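Local structure of neutral ceramidase (Pseudomonas aeruginosa, 2ZWS) at residues A69-V74 / F123-V127; F105-A109 / P499-Q505; A324-T328 / K374-T380. The protein hydrolyses the N-acyl linkage of ceramides to sphingosine and free fatty acid in a zinc-dependent reaction, and also catalyses the reverse synthesis. All coordinates share one frame. Where two conformers were deposited one is given. Residues are numbered along the deposited sequence.

Helix 68-81, which follows strand 55-61, carries the first segment of interaction 1. The chain then runs through strand 91-95 to the loop 105-109, the first half of interaction 2. After the short helix 109-112 comes helix 120-138, whose residues 123-127 close interaction 1. Interaction 2, opened at 105-109, closes only at 499-505, 390 residues on from Ala109, so the two contacts cross. They also touch, with Ala69 CB 3.4 Å from His107 CG. Interaction 3 joins 324-328 to 374-380, nested inside the loop of interaction 2. Interaction 1 pairs two helices, interaction 2 joins the N-terminal and C-terminal family regions, and interaction 3 forms a separate two-stranded sheet.

Interaction 1 (A69-V74 / F123-V127); sequences AVHLKV and FNAIV
Both segments are regular alpha-helix, 69-74 within helix 68-81 and 123-127 within helix 120-138. Their local axes approach to 9.9 Å. The N-to-C directions make an angle of 53°, with a signed crossing of -53°. The backbones are nearest at Val74 and Val127, with CA atoms 5.6 Å apart. Phe123 takes chi1 t, which carries its ring across to the first turn of helix 68-81, at Ala69 and Val70. There Phe123 CE2 lies 3.7 Å from Ala69 CB and 3.7 Å from Val70 CG2. The ring meets the backbone edge-on, with Phe123 CZ 3.5 Å from Ala69 O. The ring also meets those of Phe118 and His107. Val70, Val74 and Val127 are all chi1 t. Val70 CG1 sits 3.9 Å from Ile126 CG2, and Val74 CG2 sits 4.1 Å from Val127 CG1. Lys73 lies at the margin, with its CG 3.6 Å from Val127 CG1. Ile130, one turn beyond Val127, extends the apolar seam against Val70 and Val74. This is helix-to-helix packing in the N-terminal region, close to the inferred substrate residues Gln68 and Ser106. No hydrogen bond or salt bridge crosses between the two segments, so this contact rests on van der Waals packing of apolar groups.

Interaction 2 (F105-A109 / P499-Q505); sequences FSHYA and PDLSCCQ. With GOL (glycerol), chain J; FMT (formic acid), chain D.
A vicinal disulfide, Cys503 SG to Cys504 SG at 2.1 Å, sits in loop 499-505 without touching 105-109. The Gln505 side-chain amide links these two irregular loops, almost 400 residues apart. Gln505 NE2 donates to His107 O at 3.0 Å and to Leu501 O, in its own loop, at 3.0 Å. Its chi1 and chi2 are both m, folding the side chain back so that CG lies over a face of the His107 ring in a CH-pi contact, 4.1 Å from the centroid. Ser106 to Tyr108 form an ST turn, Ser106 OG accepting from Tyr108 N at 2.9 Å. Asp500 to Ser502 form an Asx turn, Asp500 OD1 accepting from Ser502 N at 3.0 Å. CA atoms are nearest at His107 and Leu501, 6.1 Å apart. His107 and Tyr108 are both chi1 m; Tyr108 receives Leu501 CD1 over its ring face, 4.2 Å from the centroid. The contact joins the N-terminal and C-terminal regions beside the inferred substrate residue Ser106, whose OG donates at 2.9 Å to O2 of a formic acid, also hydrogen-bonded to Gln68 N and Tyr445 N. A glycerol donates from O3 to His107 O at 2.9 Å and from O2 to Cys504 O at 2.8 Å; both molecules are probably from the crystallisation liquor. One water joins His107 ND1 (2.8 Å) to Leu501 N (2.9 Å); another joins Tyr108 OH (2.8 Å) to Pro499 O (2.6 Å).

Interaction 3 (A324-T328 / K374-T380); sequences AAIGT and KTILADT
Ala324 enters in extended conformation, its CB 3.3 Å from Thr380 OG1, a hydroxyl that bonds to Thr389. A water donates to Ala324 O at 2.7 Å and to Asp379 OD1 at 2.6 Å. Ala325 is also extended. Its O accepts from Lys374 NZ at 2.8 Å, and the same ammonium bonds to Thr465 O and Gln371 OE1. Ile326 forms the antiparallel hydrogen-bonded pair with Ala378, CA atoms 5.2 Å apart. Ile326 N donates to Ala378 O at 2.9 Å. Ile326 O accepts from Leu377 N at 2.7 Å and Ala378 N at 3.1 Å. Leu377, at phi/psi -95/-44, is the extra residue that shifts the register by one between Ile326 and Gly327. The Ile326 side chain, chi1 m, shares a face with Ala378 and brings CD1 to 3.7 Å from Thr380 CG2. This side chain is about 13 Å from the zinc ion. Gly327 pairs with Ile376 as a non-hydrogen-bonded pair, CA atoms 4.3 Å apart. An ideal CB there would lie 2.7 Å from Lys374 CG, a clash. Thr328 N donates to Thr375 O at 2.9 Å, and Thr328 OG1 to Thr375 OG1 at 2.5 Å. Leu377 and Ala378 both face Ile326, a classic beta bulge in this short antiparallel two-stranded sheet.

Interaction 1 (A69-V74 / F123-V127)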
ATOM      1  N   ALA A  69       7.030  -0.867 -12.466  1.00 12.37           N
ATOM      2  CA  ALA A  69       6.468   0.044 -13.480  1.00 11.68           C
ATOM      3  C   ALA A  69       6.060   1.438 -12.935  1.00 11.97           C
ATOM      4  O   ALA A  69       6.244   2.479 -13.595  1.00 12.57           O
ATOM      5  CB  ALA A  69       5.278  -0.638 -14.161  1.00 13.16           C
ATOM      6  N   VAL A  70       5.476   1.438 -11.736  1.00 10.20           N
ATOM      7  CA  VAL A  70       5.101   2.658 -11.038  1.00 10.63           C
ATOM      8  C   VAL A  70       6.367   3.416 -10.661  1.00 11.00           C
ATOM      9  O   VAL A  70       6.454   4.613 -10.913  1.00 11.68           O
ATOM     10  CB  VAL A  70       4.233   2.303  -9.803  1.00  9.83           C
ATOM     11  CG1 VAL A  70       3.979   3.549  -8.932  1.00 11.79           C
ATOM     12  CG2 VAL A  70       2.903   1.660 -10.267  1.00 11.76           C
ATOM     13  N   HIS A  71       7.326   2.744 -10.016  1.00 10.24           N
ATOM     14  CA  HIS A  71       8.580   3.395  -9.621  1.00 10.38           C
ATOM     15  C   HIS A  71       9.254   4.086 -10.807  1.00 11.09           C
ATOM     16  O   HIS A  71       9.603   5.276 -10.736  1.00 11.52           O
ATOM     17  CB  HIS A  71       9.479   2.320  -9.006  1.00 11.38           C
ATOM     18  CG  HIS A  71      10.825   2.808  -8.595  1.00 10.78           C
ATOM     19  ND1 HIS A  71      11.980   2.353  -9.194  1.00 13.14           N
ATOM     20  CD2 HIS A  71      11.217   3.659  -7.610  1.00 12.20           C
ATOM     21  CE1 HIS A  71      13.025   2.921  -8.618  1.00 13.87           C
ATOM     22  NE2 HIS A  71      12.589   3.714  -7.653  1.00 12.67           N
ATOM     23  N   LEU A  72       9.365   3.385 -11.921  1.00 11.65           N
ATOM     24  CA  LEU A  72      10.062   3.931 -13.095  1.00 12.22           C
ATOM     25  C   LEU A  72       9.348   5.159 -13.658  1.00 12.09           C
ATOM     26  O   LEU A  72       9.997   6.118 -14.031  1.00 12.83           O
ATOM     27  CB  LEU A  72      10.219   2.841 -14.178  1.00 12.72           C
ATOM     28  CG  LEU A  72      11.141   1.678 -13.785  1.00 13.86           C
ATOM     29  CD1 LEU A  72      11.098   0.549 -14.848  1.00 16.68           C
ATOM     30  CD2 LEU A  72      12.583   2.141 -13.540  1.00 18.01           C
ATOM     31  N   LYS A  73       8.021   5.109 -13.719  1.00 11.61           N
ATOM     32  CA  LYS A  73       7.256   6.198 -14.315  0.50 11.26           C
ATOM     33  C   LYS A  73       7.226   7.383 -13.372  1.00 12.08           C
ATOM     34  O   LYS A  73       7.330   8.520 -13.817  1.00 12.64           O
ATOM     35  CB  LYS A  73       5.842   5.749 -14.698  0.50 11.42           C
ATOM     36  CG  LYS A  73       5.019   6.825 -15.428  0.50 10.56           C
ATOM     37  CD  LYS A  73       5.604   7.185 -16.817  0.50 10.48           C
ATOM     38  CE  LYS A  73       4.541   7.791 -17.707  0.50 15.28           C
ATOM     39  NZ  LYS A  73       3.337   6.898 -17.764  0.50 17.78           N
ATOM     40  N   VAL A  74       7.083   7.119 -12.072  1.00 11.07           N
ATOM     41  CA  VAL A  74       7.133   8.222 -11.111  1.00 10.67           C
ATOM     42  C   VAL A  74       8.487   8.948 -11.220  1.00 11.23           C
ATOM     43  O   VAL A  74       8.546  10.185 -11.250  1.00 11.88           O
ATOM     44  CB  VAL A  74       6.857   7.736  -9.664  1.00  9.59           C
ATOM     45  CG1 VAL A  74       7.289   8.786  -8.620  1.00 12.14           C
ATOM     46  CG2 VAL A  74       5.368   7.373  -9.480  1.00  9.51           C
ATOM     47  N   PHE A 123      -3.310   2.230 -13.187  1.00 12.25           N
ATOM     48  CA  PHE A 123      -1.865   2.528 -13.194  1.00 10.99           C
ATOM     49  C   PHE A 123      -1.604   4.044 -13.260  1.00 12.23           C
ATOM     50  O   PHE A 123      -0.854   4.610 -12.448  1.00 11.67           O
ATOM     51  CB  PHE A 123      -1.172   1.789 -14.358  1.00 10.95           C
ATOM     52  CG  PHE A 123       0.272   2.166 -14.538  1.00 10.16           C
ATOM     53  CD1 PHE A 123       0.631   3.188 -15.442  1.00 12.52           C
ATOM     54  CD2 PHE A 123       1.286   1.505 -13.826  1.00 10.75           C
ATOM     55  CE1 PHE A 123       1.979   3.557 -15.606  1.00 14.12           C
ATOM     56  CE2 PHE A 123       2.638   1.886 -13.981  1.00 10.85           C
ATOM     57  CZ  PHE A 123       2.979   2.900 -14.872  1.00 13.53           C
ATOM     58  N   ASN A 124      -2.238   4.691 -14.216  1.00 12.97           N
ATOM     59  CA  ASN A 124      -2.001   6.110 -14.401  1.00 13.72           C
ATOM     60  C   ASN A 124      -2.424   6.927 -13.179  1.00 12.29           C
ATOM     61  O   ASN A 124      -1.752   7.914 -12.836  1.00 12.98           O
ATOM     62  CB  ASN A 124      -2.740   6.641 -15.636  1.00 15.36           C
ATOM     63  CG  ASN A 124      -2.171   6.151 -16.975  1.00 18.68           C
ATOM     64  OD1 ASN A 124      -2.868   6.230 -18.020  1.00 24.90           O
ATOM     65  ND2 ASN A 124      -0.933   5.745 -16.992  1.00 18.42           N
ATOM     66  N   ALA A 125      -3.535   6.555 -12.525  1.00 11.60           N
ATOM     67  CA  ALA A 125      -3.995   7.287 -11.318  1.00 10.51           C
ATOM     68  C   ALA A 125      -2.980   7.169 -10.189  1.00 10.69           C
ATOM     69  O   ALA A 125      -2.805   8.117  -9.393  1.00 12.33           O
ATOM     70  CB  ALA A 125      -5.337   6.776 -10.858  1.00 11.93           C
ATOM     71  N   ILE A 126      -2.369   5.980 -10.089  1.00 11.15           N
ATOM     72  CA  ILE A 126      -1.381   5.718  -9.039  1.00 10.22           C
ATOM     73  C   ILE A 126      -0.128   6.576  -9.260  1.00 10.63           C
ATOM     74  O   ILE A 126       0.320   7.310  -8.356  1.00 10.32           O
ATOM     75  CB  ILE A 126      -1.069   4.221  -8.930  1.00 10.00           C
ATOM     76  CG1 ILE A 126      -2.307   3.481  -8.403  1.00 11.23           C
ATOM     77  CG2 ILE A 126       0.169   3.961  -8.081  1.00 11.06           C
ATOM     78  CD1 ILE A 126      -2.228   1.960  -8.545  1.00 11.53           C
ATOM     79  N   VAL A 127       0.382   6.550 -10.487  1.00 11.88           N
ATOM     80  CA  VAL A 127       1.559   7.351 -10.824  1.00 10.78           C
ATOM     81  C   VAL A 127       1.275   8.824 -10.578  1.00 10.69           C
ATOM     82  O   VAL A 127       2.037   9.544  -9.920  1.00 11.90           O
ATOM     83  CB  VAL A 127       1.984   7.147 -12.288  1.00 11.50           C
ATOM     84  CG1 VAL A 127       3.061   8.183 -12.722  1.00 12.88           C
ATOM     85  CG2 VAL A 127       2.477   5.691 -12.467  1.00 12.31           C
TER

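Interaction 2 (F105-A109 / P499-Q505)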
ATOM      1  N   PHE A 105      -1.569  -2.895 -12.094  1.00 13.46           N
ATOM      2  CA  PHE A 105      -0.609  -1.820 -12.189  1.00 12.74           C
ATOM      3  C   PHE A 105       0.861  -2.248 -12.120  1.00 12.29           C
ATOM      4  O   PHE A 105       1.768  -1.415 -11.915  1.00 12.65           O
ATOM      5  CB  PHE A 105      -0.957  -0.670 -11.226  1.00 12.70           C
ATOM      6  CG  PHE A 105      -1.033  -1.075  -9.770  1.00 12.66           C
ATOM      7  CD1 PHE A 105      -2.192  -1.640  -9.247  1.00 13.69           C
ATOM      8  CD2 PHE A 105       0.050  -0.855  -8.917  1.00 12.61           C
ATOM      9  CE1 PHE A 105      -2.266  -1.999  -7.885  1.00 11.78           C
ATOM     10  CE2 PHE A 105      -0.011  -1.190  -7.558  1.00 13.08           C
ATOM     11  CZ  PHE A 105      -1.155  -1.768  -7.044  1.00 13.00           C
ATOM     12  N   SER A 106       1.087  -3.549 -12.329  1.00 12.53           N
ATOM     13  CA  SER A 106       2.423  -4.082 -12.595  1.00 12.03           C
ATOM     14  C   SER A 106       2.628  -4.169 -14.089  1.00 12.07           C
ATOM     15  O   SER A 106       1.648  -4.180 -14.840  1.00 13.32           O
ATOM     16  CB  SER A 106       2.557  -5.503 -12.013  1.00 12.16           C
ATOM     17  OG  SER A 106       3.876  -6.021 -12.190  1.00 12.97           O
ATOM     18  N   HIS A 107       3.881  -4.290 -14.505  1.00 11.60           N
ATOM     19  CA  HIS A 107       4.158  -4.690 -15.882  1.00 12.38           C
ATOM     20  C   HIS A 107       4.596  -6.153 -16.010  1.00 13.53           C
ATOM     21  O   HIS A 107       4.808  -6.628 -17.121  1.00 15.39           O
ATOM     22  CB  HIS A 107       5.200  -3.775 -16.523  1.00 12.90           C
ATOM     23  CG  HIS A 107       4.634  -2.446 -16.957  1.00 12.24           C
ATOM     24  ND1 HIS A 107       5.406  -1.423 -17.465  1.00 14.76           N
ATOM     25  CD2 HIS A 107       3.363  -1.984 -16.944  1.00 12.58           C
ATOM     26  CE1 HIS A 107       4.634  -0.384 -17.735  1.00 13.37           C
ATOM     27  NE2 HIS A 107       3.383  -0.704 -17.451  1.00 14.80           N
ATOM     28  N   TYR A 108       4.690  -6.848 -14.873  1.00 14.24           N
ATOM     29  CA  TYR A 108       5.035  -8.279 -14.824  1.00 14.64           C
ATOM     30  C   TYR A 108       3.807  -9.146 -14.745  1.00 15.16           C
ATOM     31  O   TYR A 108       2.922  -8.945 -13.897  1.00 15.43           O
ATOM     32  CB  TYR A 108       6.022  -8.590 -13.709  1.00 14.72           C
ATOM     33  CG  TYR A 108       7.377  -8.124 -14.104  1.00 14.63           C
ATOM     34  CD1 TYR A 108       8.163  -8.869 -15.002  1.00 14.47           C
ATOM     35  CD2 TYR A 108       7.881  -6.906 -13.631  1.00 15.26           C
ATOM     36  CE1 TYR A 108       9.377  -8.407 -15.405  1.00 14.48           C
ATOM     37  CE2 TYR A 108       9.116  -6.445 -14.054  1.00 16.29           C
ATOM     38  CZ  TYR A 108       9.867  -7.206 -14.923  1.00 16.80           C
ATOM     39  OH  TYR A 108      11.090  -6.787 -15.380  1.00 16.96           O
ATOM     40  N   ALA A 109       3.755 -10.130 -15.648  1.00 14.63           N
ATOM     41  CA  ALA A 109       2.511 -10.863 -15.846  1.00 15.36           C
ATOM     42  C   ALA A 109       1.994 -11.550 -14.583  1.00 14.81           C
ATOM     43  O   ALA A 109       0.798 -11.576 -14.366  1.00 15.54           O
ATOM     44  CB  ALA A 109       2.630 -11.875 -17.001  1.00 16.19           C
ATOM     45  N   PRO A 499      14.404  -3.334 -16.976  1.00 18.05           N
ATOM     46  CA  PRO A 499      13.714  -3.534 -18.262  1.00 18.32           C
ATOM     47  C   PRO A 499      12.434  -2.705 -18.373  1.00 18.43           C
ATOM     48  O   PRO A 499      11.668  -2.620 -17.422  1.00 18.01           O
ATOM     49  CB  PRO A 499      13.396  -5.033 -18.266  1.00 19.17           C
ATOM     50  CG  PRO A 499      14.381  -5.642 -17.338  1.00 18.97           C
ATOM     51  CD  PRO A 499      14.584  -4.601 -16.245  1.00 17.47           C
ATOM     52  N   ASP A 500      12.218  -2.080 -19.524  1.00 19.51           N
ATOM     53  CA  ASP A 500      10.997  -1.323 -19.778  1.00 19.98           C
ATOM     54  C   ASP A 500      10.040  -2.216 -20.562  1.00 20.19           C
ATOM     55  O   ASP A 500      10.284  -2.572 -21.730  1.00 20.92           O
ATOM     56  CB  ASP A 500      11.333  -0.030 -20.536  1.00 20.77           C
ATOM     57  CG  ASP A 500      10.125   0.878 -20.775  1.00 21.90           C
ATOM     58  OD1 ASP A 500       8.975   0.504 -20.462  1.00 23.19           O
ATOM     59  OD2 ASP A 500      10.337   1.994 -21.302  1.00 24.23           O
ATOM     60  N   LEU A 501       8.961  -2.606 -19.901  1.00 19.37           N
ATOM     61  CA  LEU A 501       7.991  -3.534 -20.490  1.00 19.40           C
ATOM     62  C   LEU A 501       6.724  -2.793 -20.900  1.00 18.60           C
ATOM     63  O   LEU A 501       5.695  -3.397 -21.226  1.00 18.13           O
ATOM     64  CB  LEU A 501       7.671  -4.663 -19.520  1.00 19.06           C
ATOM     65  CG  LEU A 501       8.793  -5.643 -19.133  1.00 21.50           C
ATOM     66  CD1 LEU A 501       8.179  -6.966 -18.592  1.00 22.45           C
ATOM     67  CD2 LEU A 501       9.798  -5.913 -20.223  1.00 23.61           C
ATOM     68  N   SER A 502       6.812  -1.464 -20.912  1.00 18.13           N
ATOM     69  CA  SER A 502       5.648  -0.627 -21.168  1.00 18.36           C
ATOM     70  C   SER A 502       5.011  -0.820 -22.562  1.00 19.20           C
ATOM     71  O   SER A 502       3.811  -0.619 -22.700  1.00 19.93           O
ATOM     72  CB  SER A 502       5.970   0.853 -20.926  1.00 18.61           C
ATOM     73  OG  SER A 502       6.920   1.317 -21.872  1.00 17.86           O
ATOM     74  N   CYS A 503       5.831  -1.202 -23.552  0.70 19.02           N
ATOM     75  CA  CYS A 503       5.351  -1.388 -24.940  0.70 19.00           C
ATOM     76  C   CYS A 503       4.284  -2.451 -25.089  0.70 18.38           C
ATOM     77  O   CYS A 503       3.421  -2.370 -25.978  0.70 16.99           O
ATOM     78  CB  CYS A 503       6.500  -1.778 -25.886  0.70 19.53           C
ATOM     79  SG  CYS A 503       7.216  -3.448 -25.602  0.70 23.65           S
ATOM     80  N   CYS A 504       4.366  -3.467 -24.242  0.70 17.77           N
ATOM     81  CA  CYS A 504       3.884  -4.777 -24.636  0.70 18.36           C
ATOM     82  C   CYS A 504       3.022  -5.443 -23.569  0.70 18.42           C
ATOM     83  O   CYS A 504       3.070  -6.664 -23.367  0.70 19.85           O
ATOM     84  CB  CYS A 504       5.070  -5.632 -25.084  0.70 18.68           C
ATOM     85  SG  CYS A 504       5.983  -4.875 -26.448  0.70 20.01           S
ATOM     86  N   GLN A 505       2.204  -4.611 -22.936  1.00 17.88           N
ATOM     87  CA  GLN A 505       1.246  -5.040 -21.915  1.00 16.90           C
ATOM     88  C   GLN A 505      -0.027  -5.583 -22.549  1.00 16.91           C
ATOM     89  O   GLN A 505      -0.581  -4.985 -23.482  1.00 19.27           O
ATOM     90  CB  GLN A 505       0.906  -3.862 -21.010  1.00 16.92           C
ATOM     91  CG  GLN A 505       2.115  -3.432 -20.170  1.00 16.20           C
ATOM     92  CD  GLN A 505       2.612  -4.562 -19.276  1.00 14.64           C
ATOM     93  OE1 GLN A 505       1.856  -5.073 -18.447  1.00 16.94           O
ATOM     94  NE2 GLN A 505       3.860  -4.968 -19.450  1.00 15.26           N
TER
HETATM   95  C1  GOL J 655       1.838  -9.354 -20.703  1.00 28.39           C
HETATM   96  O1  GOL J 655       1.009  -8.332 -20.205  1.00 22.19           O
HETATM   97  C2  GOL J 655       3.145  -8.709 -21.140  1.00 30.54           C
HETATM   98  O2  GOL J 655       3.560  -9.199 -22.402  1.00 30.47           O
HETATM   99  C3  GOL J 655       4.188  -8.896 -20.039  1.00 32.96           C
HETATM  100  O3  GOL J 655       3.602  -8.680 -18.756  1.00 32.35           O
HETATM  101  C   FMT D 649       7.067  -5.652 -10.003  1.00 14.68           C
HETATM  102  O1  FMT D 649       7.714  -4.826  -9.312  1.00 13.16           O
HETATM  103  O2  FMT D 649       6.396  -5.345 -11.013  1.00 13.97           O
HETATM  104  O   HOH W   1       8.181  -1.520 -17.275  1.00 20.04           O
HETATM  105  O   HOH W   2      10.896  -4.026 -15.342  1.00 17.18           O

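Interaction 3 (A324-T328 / K374-T380)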
ATOM      1  N   ALA A 324      13.901 -17.169 -11.458  1.00 17.38           N
ATOM      2  CA  ALA A 324      12.693 -17.212 -10.644  1.00 17.41           C
ATOM      3  C   ALA A 324      11.828 -18.436 -10.902  1.00 17.37           C
ATOM      4  O   ALA A 324      11.650 -18.881 -12.057  1.00 17.51           O
ATOM      5  CB  ALA A 324      11.859 -15.948 -10.891  1.00 17.04           C
ATOM      6  N   ALA A 325      11.241 -18.950  -9.826  1.00 17.51           N
ATOM      7  CA  ALA A 325      10.258 -20.015  -9.946  1.00 17.84           C
ATOM      8  C   ALA A 325       9.344 -19.988  -8.745  1.00 17.78           C
ATOM      9  O   ALA A 325       9.755 -19.601  -7.657  1.00 17.57           O
ATOM     10  CB  ALA A 325      10.948 -21.409 -10.085  1.00 17.46           C
ATOM     11  N   ILE A 326       8.086 -20.359  -8.959  1.00 18.55           N
ATOM     12  CA  ILE A 326       7.119 -20.521  -7.879  1.00 20.16           C
ATOM     13  C   ILE A 326       6.916 -22.003  -7.585  1.00 20.43           C
ATOM     14  O   ILE A 326       6.830 -22.815  -8.516  1.00 20.09           O
ATOM     15  CB  ILE A 326       5.775 -19.903  -8.259  1.00 20.64           C
ATOM     16  CG1 ILE A 326       5.918 -18.407  -8.468  1.00 23.04           C
ATOM     17  CG2 ILE A 326       4.717 -20.141  -7.187  1.00 21.67           C
ATOM     18  CD1 ILE A 326       4.844 -17.935  -9.329  1.00 27.10           C
ATOM     19  N   GLY A 327       6.855 -22.338  -6.302  1.00 21.36           N
ATOM     20  CA  GLY A 327       6.680 -23.720  -5.870  1.00 22.95           C
ATOM     21  C   GLY A 327       5.242 -24.063  -5.539  1.00 24.65           C
ATOM     22  O   GLY A 327       4.379 -23.178  -5.430  1.00 24.36           O
ATOM     23  N   THR A 328       4.990 -25.361  -5.366  1.00 25.91           N
ATOM     24  CA  THR A 328       3.668 -25.869  -5.004  1.00 27.17           C
ATOM     25  C   THR A 328       3.410 -25.622  -3.519  1.00 28.35           C
ATOM     26  O   THR A 328       4.356 -25.590  -2.717  1.00 29.55           O
ATOM     27  CB  THR A 328       3.542 -27.400  -5.285  1.00 27.44           C
ATOM     28  OG1 THR A 328       4.470 -28.108  -4.454  1.00 28.74           O
ATOM     29  CG2 THR A 328       3.823 -27.736  -6.765  1.00 27.01           C
ATOM     30  N   LYS A 374      12.280 -26.675  -3.093  1.00 22.35           N
ATOM     31  CA  LYS A 374      11.090 -26.291  -3.820  1.00 22.00           C
ATOM     32  C   LYS A 374      10.662 -27.342  -4.848  1.00 22.53           C
ATOM     33  O   LYS A 374      11.504 -27.919  -5.540  1.00 22.60           O
ATOM     34  CB  LYS A 374      11.367 -24.965  -4.547  1.00 22.12           C
ATOM     35  CG  LYS A 374      10.128 -24.344  -5.242  1.00 21.67           C
ATOM     36  CD  LYS A 374      10.467 -23.001  -5.926  1.00 20.58           C
ATOM     37  CE  LYS A 374      10.579 -21.883  -4.896  1.00 19.89           C
ATOM     38  NZ  LYS A 374      11.253 -20.714  -5.540  1.00 17.67           N
ATOM     39  N   THR A 375       9.352 -27.595  -4.922  1.00 22.62           N
ATOM     40  CA  THR A 375       8.825 -28.341  -6.057  0.60 23.03           C
ATOM     41  C   THR A 375       8.173 -27.329  -6.987  1.00 22.82           C
ATOM     42  O   THR A 375       7.166 -26.673  -6.673  1.00 23.56           O
ATOM     43  CB  THR A 375       7.917 -29.534  -5.689  0.60 23.16           C
ATOM     44  OG1 THR A 375       6.640 -29.083  -5.243  0.60 24.40           O
ATOM     45  CG2 THR A 375       8.570 -30.390  -4.608  0.60 22.29           C
ATOM     46  N   ILE A 376       8.815 -27.158  -8.128  1.00 23.31           N
ATOM     47  CA  ILE A 376       8.445 -26.076  -9.032  1.00 24.06           C
ATOM     48  C   ILE A 376       7.050 -26.277  -9.619  1.00 24.58           C
ATOM     49  O   ILE A 376       6.751 -27.334 -10.189  1.00 25.24           O
ATOM     50  CB  ILE A 376       9.498 -25.901 -10.143  1.00 23.92           C
ATOM     51  CG1 ILE A 376      10.832 -25.453  -9.527  1.00 24.68           C
ATOM     52  CG2 ILE A 376       8.990 -24.939 -11.205  1.00 23.03           C
ATOM     53  CD1 ILE A 376      12.017 -25.486 -10.467  1.00 25.49           C
ATOM     54  N   LEU A 377       6.205 -25.256  -9.451  1.00 24.64           N
ATOM     55  CA  LEU A 377       4.901 -25.195 -10.084  1.00 24.66           C
ATOM     56  C   LEU A 377       4.964 -24.398 -11.387  1.00 24.21           C
ATOM     57  O   LEU A 377       4.377 -24.795 -12.409  1.00 24.32           O
ATOM     58  CB  LEU A 377       3.880 -24.566  -9.129  1.00 25.00           C
ATOM     59  CG  LEU A 377       2.467 -24.307  -9.673  1.00 25.66           C
ATOM     60  CD1 LEU A 377       1.747 -25.612 -10.006  1.00 26.67           C
ATOM     61  CD2 LEU A 377       1.664 -23.496  -8.677  1.00 25.87           C
ATOM     62  N   ALA A 378       5.660 -23.264 -11.340  1.00 23.19           N
ATOM     63  CA  ALA A 378       5.798 -22.398 -12.513  1.00 22.77           C
ATOM     64  C   ALA A 378       7.205 -21.846 -12.599  1.00 22.22           C
ATOM     65  O   ALA A 378       7.717 -21.278 -11.636  1.00 22.24           O
ATOM     66  CB  ALA A 378       4.768 -21.261 -12.484  1.00 22.97           C
ATOM     67  N   ASP A 379       7.826 -22.030 -13.760  1.00 21.95           N
ATOM     68  CA  ASP A 379       9.151 -21.496 -14.039  1.00 21.38           C
ATOM     69  C   ASP A 379       8.948 -20.115 -14.658  1.00 20.99           C
ATOM     70  O   ASP A 379       8.873 -19.978 -15.874  1.00 21.32           O
ATOM     71  CB  ASP A 379       9.901 -22.429 -15.010  1.00 22.42           C
ATOM     72  CG  ASP A 379      11.253 -21.865 -15.456  1.00 24.40           C
ATOM     73  OD1 ASP A 379      11.568 -20.702 -15.114  1.00 26.08           O
ATOM     74  OD2 ASP A 379      12.006 -22.587 -16.177  1.00 27.70           O
ATOM     75  N   THR A 380       8.851 -19.108 -13.800  1.00 19.46           N
ATOM     76  CA  THR A 380       8.476 -17.740 -14.246  1.00 18.78           C
ATOM     77  C   THR A 380       9.640 -17.012 -14.925  1.00 18.22           C
ATOM     78  O   THR A 380       9.442 -16.202 -15.839  1.00 18.76           O
ATOM     79  CB  THR A 380       7.925 -16.890 -13.058  1.00 19.28           C
ATOM     80  OG1 THR A 380       8.894 -16.875 -12.007  1.00 18.80           O
ATOM     81  CG2 THR A 380       6.628 -17.481 -12.534  1.00 19.26           C
TER
HETATM   82  O   HOH W   3      13.496 -19.391 -14.007  1.00 21.73           O
HETATM   83  O   HOH W   4       7.520 -26.054  -3.000  1.00 25.15           O